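Local coordinates for protein gamma-resorcylate decarboxylase (PDB 4QRO) that probably catalyses the manganese-dependent, non-oxidative decarboxylation of gamma-resorcylate (2,6-dihydroxybenzoate) to resorcinol, at residues E14-D19 / L57-P62; A68-A73 / S131-S136; F265-L270 / N302-E307. All coordinates share one frame; numbering follows the deposited sequence.

In the fold
The three contacts differ in burial within an amidohydrolase-type barrel. Contact 1 is the buried one. It joins the end of strand 52-59 to the short helix 14-17, and its A61 approaches the bound inhibitor. Contact 2 is a surface contact between the start of helix 70-90 and the loop after strand 125-128. Contact 3 is partly buried and lies across the chain's centre from contact 2, about 41 Å away between centres. No helix or strand is common to two contacts, but strand 52-59 and helix 70-90 follow each other in the chain. An asparagine amide carries contact 1, a backbone bond and a water contact 2, paired threonine hydroxyls and aliphatic branches contact 3.

Contact 1: E14-D19 / L57-P62; sequences EETLMD and LSLNAP
The nearest CA atoms across the contact, D19 CA and A61 CA, are 6.4 Å apart, so the joining falls largely to side chains. The setting is the amidohydrolase barrel. Strand 52-59 ends here and runs into a loop, and the short helix 14-17 follows strand 4-11, the neighbour of 52-59 in a parallel sheet. N60 does most of the joining. Its CG stands between its own backbone N and carbonyl carbon (chi1 66°), and the amide reaches T16 with both ends. ND2 donates to T16 O at 3.1 Å. T16 O lies close to the amide plane of N60, but ND2 stands above the carbonyl plane of T16. D19 N reaches the same oxygen from the opposite face, so T16 O is gripped by two donors. At the other end of the amide, T16 OG1 donates to N60 OD1 at 2.8 Å. The two bonds fix the rotation of the N60 amide. Outside the segments, ND2 also bonds S20 OG, and T13 N bonds T16 OG1. T16 and L59 meet tip to tip, with L59 CD1 3.5 Å from T16 OG1 and both leucine methyls near T16 CG2. P62 follows a cis peptide bond. Its ring crosses the D19 side chain obliquely, and A63 N gives D19 OD2 a weak hydrogen bond. The loop leads toward the active site: the side chain of A61 is about 5 Å from the bound 2-nitroresorcinol and about 6 Å from the manganese ion. A61 O lies 3.4 Å from D19 CB, and D19 OD2 is 3.6 Å from P62 CD.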
loop_
_atom_site.group_PDB
_atom_site.type_symbol
_atom_site.label_atom_id
_atom_site.label_comp_id
_atom_site.label_asym_id
_atom_site.label_seq_id
_atom_site.Cartn_x
_atom_site.Cartn_y
_atom_site.Cartn_z
ATOM N N GLU A 14 -1.160 -2.570 -32.830
ATOM C CA GLU A 14 -1.008 -1.157 -33.244
ATOM C C GLU A 14 -2.146 -0.317 -32.653
ATOM O O GLU A 14 -1.956 0.809 -32.223
ATOM C CB GLU A 14 -0.943 -1.015 -34.776
ATOM C CG GLU A 14 0.436 -1.333 -35.378
ATOM C CD GLU A 14 1.539 -0.337 -34.980
ATOM O OE1 GLU A 14 1.224 0.755 -34.455
ATOM O OE2 GLU A 14 2.740 -0.639 -35.200
ATOM N N GLU A 15 -3.325 -0.922 -32.596
ATOM C CA GLU A 15 -4.507 -0.307 -32.012
ATOM C C GLU A 15 -4.315 0.109 -30.547
ATOM O O GLU A 15 -4.816 1.150 -30.151
ATOM C CB GLU A 15 -5.667 -1.282 -32.141
ATOM C CG GLU A 15 -7.010 -0.691 -31.759
ATOM C CD GLU A 15 -8.164 -1.630 -32.055
ATOM O OE1 GLU A 15 -9.314 -1.166 -31.953
ATOM O OE2 GLU A 15 -7.934 -2.823 -32.380
ATOM N N THR A 16 -3.593 -0.692 -29.748
ATOM C CA THR A 16 -3.475 -0.414 -28.298
ATOM C C THR A 16 -2.110 0.098 -27.900
ATOM O O THR A 16 -1.890 0.453 -26.743
ATOM C CB THR A 16 -3.730 -1.680 -27.443
ATOM O OG1 THR A 16 -2.694 -2.648 -27.693
ATOM C CG2 THR A 16 -5.090 -2.270 -27.745
ATOM N N LEU A 17 -1.188 0.137 -28.856
ATOM C CA LEU A 17 0.210 0.461 -28.582
ATOM C C LEU A 17 0.437 1.754 -27.824
ATOM O O LEU A 17 1.226 1.810 -26.858
ATOM C CB LEU A 17 0.973 0.502 -29.903
ATOM C CG LEU A 17 2.465 0.797 -29.859
ATOM C CD1 LEU A 17 3.223 -0.292 -29.106
ATOM C CD2 LEU A 17 3.009 0.976 -31.287
ATOM N N MET A 18 -0.249 2.805 -28.254
ATOM C CA MET A 18 0.007 4.135 -27.700
ATOM C C MET A 18 -0.422 4.248 -26.232
ATOM O O MET A 18 0.005 5.167 -25.531
ATOM C CB MET A 18 -0.616 5.233 -28.595
ATOM C CG MET A 18 -0.010 5.262 -30.003
ATOM S SD MET A 18 1.805 5.077 -30.042
ATOM C CE MET A 18 2.213 6.682 -29.324
ATOM N N ASP A 19 -1.207 3.292 -25.735
ATOM C CA ASP A 19 -1.520 3.279 -24.300
ATOM C C ASP A 19 -0.288 3.155 -23.401
ATOM O O ASP A 19 -0.306 3.633 -22.266
ATOM C CB ASP A 19 -2.490 2.157 -23.994
ATOM C CG ASP A 19 -3.904 2.524 -24.313
ATOM O OD1 ASP A 19 -4.129 3.551 -24.986
ATOM O OD2 ASP A 19 -4.794 1.780 -23.878
ATOM N N LEU A 57 0.438 -14.805 -22.301
ATOM C CA LEU A 57 0.536 -13.470 -22.860
ATOM C C LEU A 57 -0.713 -12.658 -22.565
ATOM O O LEU A 57 -1.810 -13.198 -22.503
ATOM C CB LEU A 57 0.748 -13.564 -24.381
ATOM C CG LEU A 57 2.036 -14.210 -24.900
ATOM C CD1 LEU A 57 1.952 -14.341 -26.413
ATOM C CD2 LEU A 57 3.270 -13.415 -24.485
ATOM N N SER A 58 -0.543 -11.355 -22.379
ATOM C CA SER A 58 -1.685 -10.450 -22.200
ATOM C C SER A 58 -1.444 -9.105 -22.865
ATOM O O SER A 58 -0.318 -8.587 -22.890
ATOM C CB SER A 58 -1.985 -10.209 -20.690
ATOM O OG SER A 58 -0.870 -9.584 -20.045
ATOM N N LEU A 59 -2.544 -8.513 -23.315
ATOM C CA LEU A 59 -2.567 -7.192 -23.900
ATOM C C LEU A 59 -2.116 -6.158 -22.865
ATOM O O LEU A 59 -2.225 -6.366 -21.648
ATOM C CB LEU A 59 -4.001 -6.895 -24.377
ATOM C CG LEU A 59 -4.318 -5.714 -25.299
ATOM C CD1 LEU A 59 -3.561 -5.873 -26.595
ATOM C CD2 LEU A 59 -5.813 -5.625 -25.556
ATOM N N ASN A 60 -1.589 -5.052 -23.364
ATOM C CA ASN A 60 -1.046 -3.989 -22.526
ATOM C C ASN A 60 -2.164 -3.152 -21.861
ATOM O O ASN A 60 -3.339 -3.474 -22.002
ATOM C CB ASN A 60 -0.052 -3.133 -23.319
ATOM C CG ASN A 60 -0.689 -2.360 -24.441
ATOM O OD1 ASN A 60 -1.574 -2.863 -25.144
ATOM N ND2 ASN A 60 -0.189 -1.148 -24.667
ATOM N N ALA A 61 -1.784 -2.140 -21.083
ATOM C CA ALA A 61 -2.722 -1.447 -20.180
ATOM C C ALA A 61 -2.816 0.031 -20.547
ATOM O O ALA A 61 -1.856 0.581 -21.076
ATOM C CB ALA A 61 -2.249 -1.588 -18.746
ATOM N N PRO A 62 -3.972 0.680 -20.292
ATOM C CA PRO A 62 -5.254 0.103 -19.836
ATOM C C PRO A 62 -6.006 -0.608 -20.956
ATOM O O PRO A 62 -6.933 -1.395 -20.694
ATOM C CB PRO A 62 -6.037 1.319 -19.333
ATOM C CG PRO A 62 -5.373 2.523 -19.909
ATOM C CD PRO A 62 -4.009 2.151 -20.386
#

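Contact 2: A68-A73 / S131-S136; sequences ADSTRA and SQDNRS
A68 and D133 bring their backbones to 4.2 Å between CA atoms. The contact joins the N-terminal end of helix 70-90, with D69 at the N-cap, to a type I beta turn from D133 to S136. N134 N donates to A68 O at 2.9 Å, almost straight at 173°. Two CA-H...O contacts flank this bond, A68 CA to Q132 O and D133 CA to A68 O. The N134 amide lies against the A68 methyl, with OD1 3.3 Å from A68 CB. The turn is braced from within. D133 OD1 accepts from R135 N, an Asx turn, and R135 grips the carboxylate side-on with NE and NH2. The shorter arm is R135 NH2 to D133 OD2 at 2.6 Å. The R135 chain bends at chi3 (-60°), which turns the edge of its guanidinium toward D133. S70 OG lies over one face of that group, off its centre. A water ties helix to turn: it accepts from S70 N at 3.0 Å and donates to D133 OD1 at 2.9 Å.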
loop_
_atom_site.group_PDB
_atom_site.type_symbol
_atom_site.label_atom_id
_atom_site.label_comp_id
_atom_site.label_asym_id
_atom_site.label_seq_id
_atom_site.Cartn_x
_atom_site.Cartn_y
_atom_site.Cartn_z
ATOM N N ALA A 68 -14.441 3.768 -23.664
ATOM C CA ALA A 68 -15.650 4.151 -22.939
ATOM C C ALA A 68 -16.931 3.786 -23.669
ATOM O O ALA A 68 -17.988 3.681 -23.056
ATOM C CB ALA A 68 -15.613 5.614 -22.626
ATOM N N ASP A 69 -16.848 3.558 -24.970
ATOM C CA ASP A 69 -18.005 3.064 -25.702
ATOM C C ASP A 69 -17.954 1.541 -25.677
ATOM O O ASP A 69 -17.109 0.947 -26.342
ATOM C CB ASP A 69 -17.942 3.587 -27.139
ATOM C CG ASP A 69 -19.068 3.068 -28.019
ATOM O OD1 ASP A 69 -19.824 2.172 -27.613
ATOM O OD2 ASP A 69 -19.197 3.592 -29.140
ATOM N N SER A 70 -18.862 0.915 -24.927
ATOM C CA SER A 70 -18.800 -0.542 -24.682
ATOM C C SER A 70 -18.941 -1.384 -25.971
ATOM O O SER A 70 -18.387 -2.484 -26.060
ATOM C CB SER A 70 -19.862 -0.946 -23.654
ATOM O OG SER A 70 -21.172 -0.748 -24.145
ATOM N N THR A 71 -19.651 -0.871 -26.981
ATOM C CA THR A 71 -19.670 -1.531 -28.294
ATOM C C THR A 71 -18.274 -1.567 -28.928
ATOM O O THR A 71 -17.848 -2.608 -29.441
ATOM C CB THR A 71 -20.678 -0.849 -29.244
ATOM O OG1 THR A 71 -21.992 -1.015 -28.698
ATOM C CG2 THR A 71 -20.624 -1.458 -30.661
ATOM N N ARG A 72 -17.557 -0.447 -28.857
ATOM C CA ARG A 72 -16.183 -0.384 -29.348
ATOM C C ARG A 72 -15.212 -1.221 -28.499
ATOM O O ARG A 72 -14.294 -1.840 -29.040
ATOM C CB ARG A 72 -15.681 1.039 -29.444
ATOM C CG ARG A 72 -16.395 1.823 -30.527
ATOM C CD ARG A 72 -15.888 3.249 -30.598
ATOM N NE ARG A 72 -16.354 3.905 -31.814
ATOM C CZ ARG A 72 -15.860 3.685 -33.030
ATOM N NH1 ARG A 72 -14.865 2.821 -33.225
ATOM N NH2 ARG A 72 -16.366 4.338 -34.068
ATOM N N ALA A 73 -15.406 -1.235 -27.181
ATOM C CA ALA A 73 -14.561 -2.058 -26.282
ATOM C C ALA A 73 -14.633 -3.511 -26.669
ATOM O O ALA A 73 -13.621 -4.198 -26.770
ATOM C CB ALA A 73 -14.988 -1.866 -24.839
ATOM N N SER A 131 -13.092 -0.138 -15.138
ATOM C CA SER A 131 -13.460 0.260 -16.493
ATOM C C SER A 131 -14.109 1.645 -16.549
ATOM O O SER A 131 -14.801 2.092 -15.613
ATOM C CB SER A 131 -14.417 -0.766 -17.095
ATOM O OG SER A 131 -13.773 -1.988 -17.263
ATOM N N GLN A 132 -13.871 2.301 -17.668
ATOM C CA GLN A 132 -14.544 3.534 -18.034
ATOM C C GLN A 132 -15.665 3.143 -18.990
ATOM O O GLN A 132 -15.429 2.403 -19.934
ATOM C CB GLN A 132 -13.566 4.486 -18.718
ATOM C CG GLN A 132 -12.483 5.053 -17.796
ATOM C CD GLN A 132 -11.410 5.816 -18.554
ATOM O OE1 GLN A 132 -10.464 5.237 -19.036
ATOM N NE2 GLN A 132 -11.571 7.131 -18.668
ATOM N N ASP A 133 -16.875 3.622 -18.725
ATOM C CA ASP A 133 -18.023 3.409 -19.610
ATOM C C ASP A 133 -18.742 4.736 -19.649
ATOM O O ASP A 133 -19.057 5.313 -18.592
ATOM C CB ASP A 133 -18.945 2.296 -19.079
ATOM C CG ASP A 133 -20.113 1.950 -20.045
ATOM O OD1 ASP A 133 -20.753 2.823 -20.702
ATOM O OD2 ASP A 133 -20.415 0.754 -20.130
ATOM N N ASN A 134 -18.948 5.248 -20.863
ATOM C CA ASN A 134 -19.688 6.510 -21.066
ATOM C C ASN A 134 -21.042 6.550 -20.382
ATOM O O ASN A 134 -21.500 7.616 -20.000
ATOM C CB ASN A 134 -19.855 6.815 -22.588
ATOM C CG ASN A 134 -18.585 7.346 -23.221
ATOM O OD1 ASN A 134 -17.818 8.068 -22.583
ATOM N ND2 ASN A 134 -18.350 6.991 -24.475
ATOM N N ARG A 135 -21.684 5.386 -20.221
ATOM C CA ARG A 135 -22.988 5.301 -19.555
ATOM C C ARG A 135 -22.946 5.516 -18.042
ATOM O O ARG A 135 -23.977 5.729 -17.424
ATOM C CB ARG A 135 -23.623 3.944 -19.816
ATOM C CG ARG A 135 -23.929 3.676 -21.299
ATOM C CD ARG A 135 -24.386 2.243 -21.502
ATOM N NE ARG A 135 -23.353 1.298 -21.070
ATOM C CZ ARG A 135 -23.479 -0.030 -21.057
ATOM N NH1 ARG A 135 -24.596 -0.617 -21.461
ATOM N NH2 ARG A 135 -22.470 -0.784 -20.649
ATOM N N SER A 136 -21.763 5.418 -17.450
ATOM C CA SER A 136 -21.605 5.558 -16.014
ATOM C C SER A 136 -20.796 6.806 -15.643
ATOM O O SER A 136 -19.662 7.012 -16.104
ATOM C CB SER A 136 -20.923 4.307 -15.447
ATOM O OG SER A 136 -20.777 4.396 -14.032
HETATM O O HOH W 1 -21.267 2.097 -23.476
#

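Contact 3: F265-L270 / N302-E307; sequences FRTQTL and NTSISE. With GOL (glycerol), chain J.
T267 and T303 bring their hydroxyls together through different first torsions. T267 OG1 lies beside its own backbone N (chi1 -66°), whereas T303 OG1 is anti to its backbone N (chi1 -170°). The side chains slide past each other in opposite directions, and the two OG1 atoms hydrogen bond at 2.7 Å; the direction of the bond is not settled. The contact joins the first turn of helix 267-276 to the loop between helices 293-302 and 307-321, in the outer part of the amidohydrolase fold. T303 CG2 meets L270 CD2 at 3.7 Å. L270 comes one turn after T267 on the same helix side. The same L270 CD2 touches I305 CG2 at 3.9 Å, so one leucine methyl packs against two branched side chains of the loop. The methyl of T267, CG2, lies 4.0 Å from S304 CB. S304 is the centre of an inverse gamma turn, with I305 N bonded to T303 O. A glycerol, probably from the crystallisation liquor, lies beside the two hydroxyls T267 OG1 and S304 OG. Its O2 hydrogen bonds S304 OG at 2.6 Å, again with the proton direction open. A bond from the same O2 to T267 OG1 is doubtful, because glycerol C1 sits very close to that hydroxyl. W299 of helix 293-302 bonds T267 OG1 through NE1 and also packs against L270. Helix 307-321 covers I305 with R310 and I313, and R310 bonds T303 O as well. On the other side of the chain break between loop and helix, the N-cap R266, just before helix 267-276, forms a salt bridge with E276 of the second subunit.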
loop_
_atom_site.group_PDB
_atom_site.type_symbol
_atom_site.label_atom_id
_atom_site.label_comp_id
_atom_site.label_asym_id
_atom_site.label_seq_id
_atom_site.Cartn_x
_atom_site.Cartn_y
_atom_site.Cartn_z
ATOM N N PHE A 265 11.309 -7.633 -7.619
ATOM C CA PHE A 265 12.410 -8.591 -7.507
ATOM C C PHE A 265 13.210 -8.300 -6.235
ATOM O O PHE A 265 14.380 -7.857 -6.297
ATOM C CB PHE A 265 13.297 -8.491 -8.732
ATOM C CG PHE A 265 12.531 -8.459 -10.045
ATOM C CD1 PHE A 265 11.480 -9.347 -10.279
ATOM C CD2 PHE A 265 12.859 -7.532 -11.030
ATOM C CE1 PHE A 265 10.776 -9.315 -11.471
ATOM C CE2 PHE A 265 12.159 -7.497 -12.239
ATOM C CZ PHE A 265 11.119 -8.378 -12.456
ATOM N N ARG A 266 12.543 -8.564 -5.115
ATOM C CA ARG A 266 13.021 -8.181 -3.788
ATOM C C ARG A 266 12.793 -9.358 -2.833
ATOM O O ARG A 266 11.638 -9.758 -2.536
ATOM C CB ARG A 266 12.289 -6.933 -3.317
ATOM C CG ARG A 266 12.829 -6.354 -2.002
ATOM C CD ARG A 266 14.294 -6.008 -2.104
ATOM N NE ARG A 266 14.754 -5.145 -1.012
ATOM C CZ ARG A 266 15.956 -4.590 -0.966
ATOM N NH1 ARG A 266 16.820 -4.835 -1.946
ATOM N NH2 ARG A 266 16.307 -3.797 0.072
ATOM N N THR A 267 13.897 -9.933 -2.373
ATOM C CA THR A 267 13.861 -11.125 -1.554
ATOM C C THR A 267 13.115 -10.895 -0.245
ATOM O O THR A 267 12.284 -11.718 0.138
ATOM C CB THR A 267 15.286 -11.654 -1.312
ATOM O OG1 THR A 267 15.830 -12.082 -2.562
ATOM C CG2 THR A 267 15.312 -12.812 -0.341
ATOM N N GLN A 268 13.385 -9.784 0.441
ATOM C CA GLN A 268 12.636 -9.512 1.693
ATOM C C GLN A 268 11.120 -9.551 1.481
ATOM O O GLN A 268 10.367 -10.070 2.312
ATOM C CB GLN A 268 13.031 -8.152 2.280
ATOM C CG GLN A 268 14.452 -8.073 2.787
ATOM C CD GLN A 268 15.428 -7.518 1.778
ATOM O OE1 GLN A 268 15.408 -7.873 0.588
ATOM N NE2 GLN A 268 16.332 -6.676 2.254
ATOM N N THR A 269 10.668 -8.967 0.375
ATOM C CA THR A 269 9.235 -8.894 0.048
ATOM C C THR A 269 8.681 -10.274 -0.260
ATOM O O THR A 269 7.599 -10.611 0.205
ATOM C CB THR A 269 9.037 -7.954 -1.148
ATOM O OG1 THR A 269 9.605 -6.687 -0.802
ATOM C CG2 THR A 269 7.604 -7.749 -1.533
ATOM N N LEU A 270 9.396 -11.047 -1.071
ATOM C CA LEU A 270 9.048 -12.450 -1.308
ATOM C C LEU A 270 8.926 -13.257 -0.008
ATOM O O LEU A 270 7.965 -13.992 0.171
ATOM C CB LEU A 270 10.096 -13.123 -2.214
ATOM C CG LEU A 270 9.870 -14.627 -2.461
ATOM C CD1 LEU A 270 8.514 -14.856 -3.134
ATOM C CD2 LEU A 270 11.008 -15.220 -3.290
ATOM N N ASN A 302 18.359 -17.044 -7.767
ATOM C CA ASN A 302 19.193 -17.013 -6.568
ATOM C C ASN A 302 18.512 -16.493 -5.320
ATOM O O ASN A 302 19.189 -16.345 -4.284
ATOM C CB ASN A 302 20.414 -16.109 -6.843
ATOM C CG ASN A 302 21.347 -16.699 -7.891
ATOM O OD1 ASN A 302 21.683 -17.878 -7.849
ATOM N ND2 ASN A 302 21.747 -15.885 -8.848
ATOM N N THR A 303 17.227 -16.157 -5.384
ATOM C CA THR A 303 16.550 -15.643 -4.170
ATOM C C THR A 303 16.553 -16.727 -3.057
ATOM O O THR A 303 16.609 -17.935 -3.317
ATOM C CB THR A 303 15.169 -15.086 -4.464
ATOM O OG1 THR A 303 14.662 -14.401 -3.305
ATOM C CG2 THR A 303 14.223 -16.219 -4.915
ATOM N N SER A 304 16.528 -16.264 -1.810
ATOM C CA SER A 304 16.839 -17.101 -0.644
ATOM C C SER A 304 15.664 -17.925 -0.141
ATOM O O SER A 304 15.105 -17.661 0.931
ATOM C CB SER A 304 17.383 -16.189 0.458
ATOM O OG SER A 304 18.525 -15.529 -0.067
ATOM N N ILE A 305 15.305 -18.948 -0.923
ATOM C CA ILE A 305 14.208 -19.829 -0.574
ATOM C C ILE A 305 14.696 -21.259 -0.792
ATOM O O ILE A 305 15.793 -21.469 -1.264
ATOM C CB ILE A 305 12.937 -19.526 -1.409
ATOM C CG1 ILE A 305 13.193 -19.662 -2.920
ATOM C CG2 ILE A 305 12.432 -18.124 -1.091
ATOM C CD1 ILE A 305 11.949 -19.424 -3.787
ATOM N N SER A 306 13.888 -22.242 -0.418
ATOM C CA SER A 306 14.242 -23.639 -0.622
ATOM C C SER A 306 14.145 -23.985 -2.098
ATOM O O SER A 306 13.369 -23.388 -2.839
ATOM C CB SER A 306 13.279 -24.561 0.157
ATOM O OG SER A 306 11.944 -24.495 -0.363
ATOM N N GLU A 307 14.924 -24.963 -2.515
ATOM C CA GLU A 307 14.859 -25.438 -3.902
ATOM C C GLU A 307 13.463 -25.983 -4.223
ATOM O O GLU A 307 12.983 -25.778 -5.337
ATOM C CB GLU A 307 15.964 -26.460 -4.210
ATOM C CG GLU A 307 17.398 -25.894 -4.185
ATOM C CD GLU A 307 17.571 -24.506 -4.822
ATOM O OE1 GLU A 307 17.170 -24.288 -5.985
ATOM O OE2 GLU A 307 18.142 -23.604 -4.168
HETATM C C1 GOL J . 18.735 -11.547 -2.771
HETATM O O1 GOL J . 18.503 -11.064 -4.124
HETATM C C2 GOL J . 19.287 -12.970 -2.747
HETATM O O2 GOL J . 18.393 -13.761 -1.961
HETATM C C3 GOL J . 20.690 -13.048 -2.143
HETATM O O3 GOL J . 20.618 -13.424 -0.760
#